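Local coordinates for protein putative alpha-L-fucosidase (Bacteroides thetaiotaomicron, PDB 4H41) that probably hydrolyses alpha-L-fucosidic linkages of host glycans in carbohydrate metabolism, at residues Pro47-Gly52 with Pro319-Leu324; Asp40-Asp45 with Phe81-Ser86. All coordinates share one frame; numbering follows the deposited sequence.

In the fold
Both contacts are buried and both use the long loop from barrel strand 34-39 to helix 53-65, the first beta-alpha connection of an eight-stranded parallel TIM barrel. Contact 2 takes the start of that loop and sets it against the short strand 81-82 in the excursion after strand 70-73; contact 1 takes its end and sets it against the loop ahead of helix 324-337, the last helix. The loop thus meets both of these connections. Chemistry separates them: contact 1 is largely polar, with one direct hydrogen bond and two bridging waters, one of them weakly bound to the tyrosine, whereas contact 2 is aliphatic. Their centres lie about 16 Å apart, and both touch the second subunit.

Contact 1 (Pro47-Gly52 with Pro319-Leu324); sequences PHQNWG and PQSAYL
Gln49 reaches across to the backbone of Ala322 while Trp51, beside it, lays its six-membered ring against the side chain of Gln320. The two loop segments run in nearly opposite directions, 165° apart, with Gln49 level with Ala322. Ala322 N donates to Gln49 OE1 over 2.9 Å; the N-H...O angle of 165° makes the bond nearly straight, and the donor sits close to the carbonyl plane. The amide's other end, NE2, bonds to Ser314 O of helix 313-316.

Gln320 crosses the Trp51 ring at a slant. Its CG, anti to the backbone N (chi1 -164°), lies 3.7 Å from Trp51 CZ2. The chain is extended beyond CG, and NE2 lies over the rim of one indole face, near CH2; Glu55 O and Asp59 OD1 of helix 53-65 accept from that nitrogen. Gln49 NE2 lies over the rim of the opposite face, 3.4 Å above the plane, so the indole is flanked by two amides.

One water accepts a hydrogen bond from Trp51 NE1 at 2.9 Å and donates to both Gln49 OE1 and Gln320 O. At the other end Tyr323 OH approaches Pro47 CD at 3.8 Å, and a second water bonded to Pro47 O makes a weak link to that hydroxyl. Ser321 OG accepts from Tyr323 N in an ST turn and is also hydrogen-bonded to His315 O. Two donors at Gln49 OE1, a peptide N-H and a water, together with the bond from NE2 to Ser314 O, define which end of the amide is which and tie the first beta-alpha loop to the approach to the final helix.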
ATOM      1  N   PRO B  47      -3.054   6.925  -5.931  1.00 14.70           N
ATOM      2  CA  PRO B  47      -4.125   6.157  -6.577  1.00 13.38           C
ATOM      3  C   PRO B  47      -5.482   6.813  -6.408  1.00 16.54           C
ATOM      4  O   PRO B  47      -5.785   7.429  -5.377  1.00 16.53           O
ATOM      5  CB  PRO B  47      -4.050   4.796  -5.904  1.00 14.35           C
ATOM      6  CG  PRO B  47      -2.606   4.664  -5.542  1.00 17.32           C
ATOM      7  CD  PRO B  47      -2.222   6.036  -5.078  1.00 14.97           C
ATOM      8  N   HIS B  48      -6.248   6.757  -7.467  1.00 15.61           N
ATOM      9  CA  HIS B  48      -7.551   7.435  -7.549  1.00 14.40           C
ATOM     10  C   HIS B  48      -8.575   6.791  -6.649  1.00 14.67           C
ATOM     11  O   HIS B  48      -8.641   5.543  -6.575  1.00 16.84           O
ATOM     12  CB  HIS B  48      -8.027   7.393  -9.009  1.00 14.73           C
ATOM     13  CG  HIS B  48      -9.109   8.374  -9.364  1.00 16.70           C
ATOM     14  ND1 HIS B  48      -8.914   9.731  -9.280  1.00 20.03           N
ATOM     15  CD2 HIS B  48     -10.346   8.147  -9.864  1.00 17.26           C
ATOM     16  CE1 HIS B  48     -10.038  10.299  -9.724  1.00 18.56           C
ATOM     17  NE2 HIS B  48     -10.939   9.391 -10.065  1.00 18.29           N
ATOM     18  N   GLN B  49      -9.420   7.608  -5.987  1.00 13.82           N
ATOM     19  CA  GLN B  49     -10.460   7.036  -5.094  1.00 13.78           C
ATOM     20  C   GLN B  49     -11.780   6.771  -5.815  1.00 16.18           C
ATOM     21  O   GLN B  49     -12.652   6.194  -5.215  1.00 14.39           O
ATOM     22  CB  GLN B  49     -10.706   7.900  -3.862  1.00 15.41           C
ATOM     23  CG  GLN B  49      -9.421   8.064  -3.041  1.00 18.14           C
ATOM     24  CD  GLN B  49      -9.723   8.454  -1.633  1.00 26.83           C
ATOM     25  OE1 GLN B  49     -10.125   7.624  -0.845  1.00 17.64           O
ATOM     26  NE2 GLN B  49      -9.546   9.711  -1.291  1.00 18.93           N
ATOM     27  N   ASN B  50     -11.921   7.190  -7.070  1.00 14.21           N
ATOM     28  CA  ASN B  50     -13.090   6.923  -7.928  1.00 14.91           C
ATOM     29  C   ASN B  50     -14.353   7.571  -7.351  1.00 17.36           C
ATOM     30  O   ASN B  50     -15.457   7.057  -7.491  1.00 15.65           O
ATOM     31  CB  ASN B  50     -13.267   5.417  -8.159  1.00 13.76           C
ATOM     32  CG  ASN B  50     -12.192   4.935  -9.091  1.00 16.15           C
ATOM     33  OD1 ASN B  50     -12.118   5.436 -10.210  1.00 14.43           O
ATOM     34  ND2 ASN B  50     -11.412   3.929  -8.697  1.00 17.08           N
ATOM     35  N   TRP B  51     -14.178   8.740  -6.777  1.00 15.10           N
ATOM     36  CA  TRP B  51     -15.295   9.501  -6.246  1.00 14.80           C
ATOM     37  C   TRP B  51     -16.056  10.215  -7.351  1.00 20.04           C
ATOM     38  O   TRP B  51     -15.463  10.612  -8.355  1.00 20.32           O
ATOM     39  CB  TRP B  51     -14.794  10.554  -5.252  1.00 14.39           C
ATOM     40  CG  TRP B  51     -14.321  10.021  -3.950  1.00 15.02           C
ATOM     41  CD1 TRP B  51     -14.330   8.729  -3.515  1.00 16.41           C
ATOM     42  CD2 TRP B  51     -13.771  10.804  -2.886  1.00 14.82           C
ATOM     43  NE1 TRP B  51     -13.784   8.655  -2.254  1.00 15.81           N
ATOM     44  CE2 TRP B  51     -13.495   9.926  -1.817  1.00 17.25           C
ATOM     45  CE3 TRP B  51     -13.535  12.169  -2.717  1.00 15.35           C
ATOM     46  CZ2 TRP B  51     -12.888  10.367  -0.630  1.00 16.59           C
ATOM     47  CZ3 TRP B  51     -12.954  12.611  -1.541  1.00 16.53           C
ATOM     48  CH2 TRP B  51     -12.642  11.705  -0.508  1.00 16.03           C
ATOM     49  N   GLY B  52     -17.359  10.359  -7.140  1.00 17.35           N
ATOM     50  CA  GLY B  52     -18.253  11.139  -7.969  1.00 18.94           C
ATOM     51  C   GLY B  52     -18.650  12.394  -7.218  1.00 21.96           C
ATOM     52  O   GLY B  52     -18.110  12.692  -6.143  1.00 18.42           O
ATOM     53  N   PRO B 319     -12.351  11.662   6.749  1.00 15.95           N
ATOM     54  CA  PRO B 319     -13.105  10.481   7.219  1.00 14.41           C
ATOM     55  C   PRO B 319     -13.628   9.577   6.094  1.00 17.95           C
ATOM     56  O   PRO B 319     -13.925   8.403   6.324  1.00 16.21           O
ATOM     57  CB  PRO B 319     -14.315  11.126   7.964  1.00 17.19           C
ATOM     58  CG  PRO B 319     -13.836  12.445   8.385  1.00 20.96           C
ATOM     59  CD  PRO B 319     -12.948  12.918   7.238  1.00 18.22           C
ATOM     60  N   GLN B 320     -13.693  10.095   4.854  1.00 14.76           N
ATOM     61  CA  GLN B 320     -14.150   9.335   3.699  1.00 13.31           C
ATOM     62  C   GLN B 320     -13.029   8.629   2.954  1.00 16.72           C
ATOM     63  O   GLN B 320     -13.310   7.797   2.076  1.00 17.29           O
ATOM     64  CB  GLN B 320     -14.839  10.325   2.738  1.00 14.62           C
ATOM     65  CG  GLN B 320     -15.687   9.651   1.687  1.00 21.10           C
ATOM     66  CD  GLN B 320     -16.501  10.628   0.872  1.00 28.04           C
ATOM     67  OE1 GLN B 320     -17.462  10.221   0.249  1.00 22.92           O
ATOM     68  NE2 GLN B 320     -16.131  11.922   0.796  1.00 18.87           N
ATOM     69  N   SER B 321     -11.771   8.898   3.292  1.00 14.15           N
ATOM     70  CA  SER B 321     -10.672   8.273   2.576  1.00 13.86           C
ATOM     71  C   SER B 321     -10.678   6.745   2.681  1.00 16.58           C
ATOM     72  O   SER B 321     -10.942   6.180   3.746  1.00 15.04           O
ATOM     73  CB  SER B 321      -9.321   8.761   3.088  1.00 15.52           C
ATOM     74  OG  SER B 321      -8.283   8.140   2.345  1.00 13.09           O
ATOM     75  N   ALA B 322     -10.200   6.100   1.598  1.00 14.19           N
ATOM     76  CA  ALA B 322      -9.953   4.647   1.577  1.00 13.40           C
ATOM     77  C   ALA B 322      -8.857   4.260   2.577  1.00 16.19           C
ATOM     78  O   ALA B 322      -8.755   3.095   2.965  1.00 14.48           O
ATOM     79  CB  ALA B 322      -9.538   4.221   0.169  1.00 13.42           C
ATOM     80  N   TYR B 323      -7.986   5.225   2.960  1.00 12.86           N
ATOM     81  CA  TYR B 323      -6.955   5.033   3.949  1.00 11.69           C
ATOM     82  C   TYR B 323      -7.585   5.400   5.276  1.00 16.31           C
ATOM     83  O   TYR B 323      -7.664   6.581   5.617  1.00 15.83           O
ATOM     84  CB  TYR B 323      -5.712   5.910   3.658  1.00 11.07           C
ATOM     85  CG  TYR B 323      -5.161   5.797   2.253  1.00 13.18           C
ATOM     86  CD1 TYR B 323      -5.243   4.593   1.535  1.00 15.63           C
ATOM     87  CD2 TYR B 323      -4.486   6.858   1.664  1.00 14.17           C
ATOM     88  CE1 TYR B 323      -4.650   4.458   0.288  1.00 15.36           C
ATOM     89  CE2 TYR B 323      -3.933   6.748   0.390  1.00 14.14           C
ATOM     90  CZ  TYR B 323      -4.018   5.548  -0.295  1.00 14.32           C
ATOM     91  OH  TYR B 323      -3.495   5.412  -1.558  1.00 15.80           O
ATOM     92  N   LEU B 324      -8.028   4.402   6.036  1.00 15.57           N
ATOM     93  CA  LEU B 324      -8.791   4.634   7.273  1.00 15.18           C
ATOM     94  C   LEU B 324      -7.948   5.303   8.353  1.00 16.63           C
ATOM     95  O   LEU B 324      -8.512   5.902   9.266  1.00 15.15           O
ATOM     96  CB  LEU B 324      -9.436   3.361   7.799  1.00 15.08           C
ATOM     97  CG  LEU B 324     -10.417   2.664   6.815  1.00 20.17           C
ATOM     98  CD1 LEU B 324     -11.029   1.437   7.471  1.00 23.09           C
ATOM     99  CD2 LEU B 324     -11.505   3.607   6.374  1.00 23.58           C
TER
HETATM  100  O   HOH W   1      -5.985   6.005  -2.896  1.00 15.54           O
HETATM  101  O   HOH W   2     -12.618   6.505  -0.681  1.00 19.96           O

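Contact 2 (Asp40-Asp45 with Phe81-Ser86); sequences DEISHD and FMTYPS
The backbones come closest where Ile42 faces Thr83, their CA atoms 6.8 Å apart, just after a cis peptide bond between Glu41 and Ile42 and just past the end of strand 81-82. Ile42 carries the contact. Its CG1 stands anti to its carbonyl carbon (chi1 -61°) and lies 3.7 Å from Thr83 CG2. The next torsion (chi2 -61°) places CD1, which ends 3.6 Å from the same methyl. The two side chains slide past one another in opposite directions, so they touch alongside.

The second branch, CG2, meets Phe81 CB at 4.0 Å, the side chains crossing at about a right angle. The Phe81 ring turns from the contact and meets Tyr95 edge-to-face. CD1 also approaches the backbone at Met82 O, 3.8 Å away, while Glu41 adds its CB, 4.1 Å from Thr83 CG2.

Thr83 divides its two branches between different partners: the methyl faces Ile42 and Glu41, and OG1 is hydrogen-bonded to Ser76 O. Arg75 bonds to the backbone of Glu41 and Ile42, and its NH1 also reaches Ile42 O. The contact between the segments is therefore dispersive, made chiefly by aliphatic groups, while polar bonds through Arg75 and Ser76 hold both loops to the connection after barrel strand 70-73.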
ATOM      1  N   ASP B  40      -6.280  16.604  -5.414  1.00 16.08           N
ATOM      2  CA  ASP B  40      -5.269  15.908  -6.190  1.00 16.66           C
ATOM      3  C   ASP B  40      -5.765  15.415  -7.536  1.00 19.53           C
ATOM      4  O   ASP B  40      -5.885  14.211  -7.777  1.00 22.19           O
ATOM      5  CB  ASP B  40      -4.684  14.756  -5.378  1.00 18.33           C
ATOM      6  CG  ASP B  40      -3.454  14.145  -6.030  1.00 22.47           C
ATOM      7  OD1 ASP B  40      -2.695  14.891  -6.695  1.00 22.21           O
ATOM      8  OD2 ASP B  40      -3.243  12.935  -5.855  1.00 23.28           O
ATOM      9  N   GLU B  41      -6.020  16.363  -8.436  1.00 17.71           N
ATOM     10  CA  GLU B  41      -6.401  16.144  -9.816  1.00 19.28           C
ATOM     11  C   GLU B  41      -5.582  17.095 -10.685  1.00 22.37           C
ATOM     12  O   GLU B  41      -5.626  18.261 -10.373  1.00 18.64           O
ATOM     13  CB  GLU B  41      -7.898  16.475 -10.010  1.00 20.54           C
ATOM     14  CG  GLU B  41      -8.832  15.559  -9.255  1.00 26.91           C
ATOM     15  CD  GLU B  41      -9.033  14.182  -9.833  1.00 32.77           C
ATOM     16  OE1 GLU B  41      -8.526  13.898 -10.946  1.00 27.05           O
ATOM     17  OE2 GLU B  41      -9.746  13.398  -9.166  1.00 29.14           O
ATOM     18  N   ILE B  42      -4.885  16.673 -11.762  1.00 18.96           N
ATOM     19  CA  ILE B  42      -4.583  15.301 -12.119  1.00 17.08           C
ATOM     20  C   ILE B  42      -3.421  14.843 -11.262  1.00 17.77           C
ATOM     21  O   ILE B  42      -2.383  15.484 -11.271  1.00 18.20           O
ATOM     22  CB  ILE B  42      -4.234  15.144 -13.617  1.00 19.89           C
ATOM     23  CG1 ILE B  42      -5.398  15.562 -14.538  1.00 19.45           C
ATOM     24  CG2 ILE B  42      -3.785  13.720 -13.894  1.00 19.42           C
ATOM     25  CD1 ILE B  42      -6.714  14.770 -14.386  1.00 20.13           C
ATOM     26  N   SER B  43      -3.560  13.726 -10.559  1.00 16.91           N
ATOM     27  CA  SER B  43      -2.509  13.239  -9.674  1.00 17.39           C
ATOM     28  C   SER B  43      -1.322  12.690 -10.422  1.00 20.36           C
ATOM     29  O   SER B  43      -1.484  12.001 -11.403  1.00 19.35           O
ATOM     30  CB  SER B  43      -3.054  12.138  -8.779  1.00 20.80           C
ATOM     31  OG  SER B  43      -2.093  11.711  -7.840  1.00 21.27           O
ATOM     32  N   HIS B  44      -0.128  12.954  -9.923  1.00 16.88           N
ATOM     33  CA  HIS B  44       1.056  12.314 -10.474  1.00 17.29           C
ATOM     34  C   HIS B  44       1.219  10.867  -9.983  1.00 19.32           C
ATOM     35  O   HIS B  44       1.783  10.034 -10.705  1.00 20.68           O
ATOM     36  CB  HIS B  44       2.318  13.047 -10.020  1.00 17.96           C
ATOM     37  CG  HIS B  44       2.623  14.325 -10.746  1.00 21.04           C
ATOM     38  ND1 HIS B  44       3.474  15.259 -10.190  1.00 21.88           N
ATOM     39  CD2 HIS B  44       2.259  14.750 -11.973  1.00 21.56           C
ATOM     40  CE1 HIS B  44       3.563  16.239 -11.081  1.00 22.55           C
ATOM     41  NE2 HIS B  44       2.871  15.959 -12.175  1.00 22.70           N
ATOM     42  N   ASP B  45       0.868  10.610  -8.720  1.00 13.95           N
ATOM     43  CA  ASP B  45       1.273   9.380  -8.061  1.00 13.76           C
ATOM     44  C   ASP B  45       0.454   8.942  -6.860  1.00 17.49           C
ATOM     45  O   ASP B  45       0.928   8.089  -6.089  1.00 16.46           O
ATOM     46  CB  ASP B  45       2.739   9.572  -7.597  1.00 17.55           C
ATOM     47  CG  ASP B  45       2.936  10.699  -6.594  1.00 25.15           C
ATOM     48  OD1 ASP B  45       1.961  11.389  -6.283  1.00 21.84           O
ATOM     49  OD2 ASP B  45       4.067  10.854  -6.087  1.00 24.18           O
ATOM     50  N   PHE B  81      -3.902  13.633 -19.838  1.00 22.04           N
ATOM     51  CA  PHE B  81      -5.076  13.655 -18.955  1.00 21.74           C
ATOM     52  C   PHE B  81      -5.439  15.098 -18.617  1.00 25.88           C
ATOM     53  O   PHE B  81      -4.554  15.936 -18.440  1.00 22.35           O
ATOM     54  CB  PHE B  81      -4.832  12.833 -17.693  1.00 22.60           C
ATOM     55  CG  PHE B  81      -4.851  11.356 -17.962  1.00 24.03           C
ATOM     56  CD1 PHE B  81      -6.047  10.659 -17.998  1.00 28.57           C
ATOM     57  CD2 PHE B  81      -3.689  10.684 -18.298  1.00 25.99           C
ATOM     58  CE1 PHE B  81      -6.080   9.312 -18.344  1.00 28.30           C
ATOM     59  CE2 PHE B  81      -3.710   9.311 -18.566  1.00 28.81           C
ATOM     60  CZ  PHE B  81      -4.913   8.654 -18.679  1.00 26.52           C
HETATM   61  N   MSE B  82      -6.748  15.390 -18.551  1.00 21.79           N
HETATM   62  CA  MSE B  82      -7.237  16.721 -18.235  1.00 20.39           C
HETATM   63  C   MSE B  82      -8.432  16.644 -17.288  1.00 25.35           C
HETATM   64  O   MSE B  82      -9.094  15.616 -17.164  1.00 23.47           O
HETATM   65  CB  MSE B  82      -7.591  17.506 -19.499  1.00 20.94           C
HETATM   66  CG  MSE B  82      -8.759  16.922 -20.258  1.00 25.13           C
HETATM   67 SE   MSE B  82      -9.120  17.823 -21.952  0.75 34.15          SE
HETATM   68  CE  MSE B  82      -7.848  16.972 -23.023  1.00 33.22           C
ATOM     69  N   THR B  83      -8.701  17.773 -16.642  1.00 21.57           N
ATOM     70  CA  THR B  83      -9.761  17.911 -15.643  1.00 22.01           C
ATOM     71  C   THR B  83     -11.005  18.595 -16.167  1.00 25.74           C
ATOM     72  O   THR B  83     -11.984  18.704 -15.430  1.00 25.19           O
ATOM     73  CB  THR B  83      -9.229  18.721 -14.450  1.00 24.97           C
ATOM     74  OG1 THR B  83      -8.897  20.041 -14.864  1.00 21.90           O
ATOM     75  CG2 THR B  83      -8.067  18.055 -13.769  1.00 23.01           C
ATOM     76  N   TYR B  84     -10.964  19.130 -17.380  1.00 23.58           N
ATOM     77  CA  TYR B  84     -12.106  19.834 -17.970  1.00 23.68           C
ATOM     78  C   TYR B  84     -12.033  19.675 -19.508  1.00 28.39           C
ATOM     79  O   TYR B  84     -10.955  19.345 -20.014  1.00 26.95           O
ATOM     80  CB  TYR B  84     -12.090  21.311 -17.544  1.00 24.17           C
ATOM     81  CG  TYR B  84     -11.001  22.129 -18.201  1.00 25.14           C
ATOM     82  CD1 TYR B  84      -9.689  22.068 -17.748  1.00 25.92           C
ATOM     83  CD2 TYR B  84     -11.280  22.956 -19.284  1.00 27.29           C
ATOM     84  CE1 TYR B  84      -8.674  22.782 -18.377  1.00 25.96           C
ATOM     85  CE2 TYR B  84     -10.277  23.703 -19.899  1.00 27.94           C
ATOM     86  CZ  TYR B  84      -8.985  23.662 -19.396  1.00 28.14           C
ATOM     87  OH  TYR B  84      -7.963  24.290 -20.058  1.00 29.79           O
ATOM     88  N   PRO B  85     -13.124  19.956 -20.248  1.00 27.12           N
ATOM     89  CA  PRO B  85     -13.116  19.728 -21.706  1.00 27.54           C
ATOM     90  C   PRO B  85     -12.438  20.871 -22.441  1.00 32.14           C
ATOM     91  O   PRO B  85     -13.095  21.723 -23.027  1.00 30.29           O
ATOM     92  CB  PRO B  85     -14.604  19.594 -22.051  1.00 30.67           C
ATOM     93  CG  PRO B  85     -15.291  20.423 -21.039  1.00 34.21           C
ATOM     94  CD  PRO B  85     -14.472  20.320 -19.775  1.00 29.24           C
ATOM     95  N   SER B  86     -11.109  20.895 -22.371  1.00 28.94           N
ATOM     96  CA  SER B  86     -10.278  21.938 -22.972  1.00 28.01           C
ATOM     97  C   SER B  86     -10.283  21.888 -24.490  1.00 30.33           C
ATOM     98  O   SER B  86      -9.680  20.978 -25.044  1.00 26.85           O
ATOM     99  CB  SER B  86      -8.832  21.778 -22.497  1.00 26.85           C
ATOM    100  OG  SER B  86      -7.913  22.527 -23.278  1.00 26.28           O
TER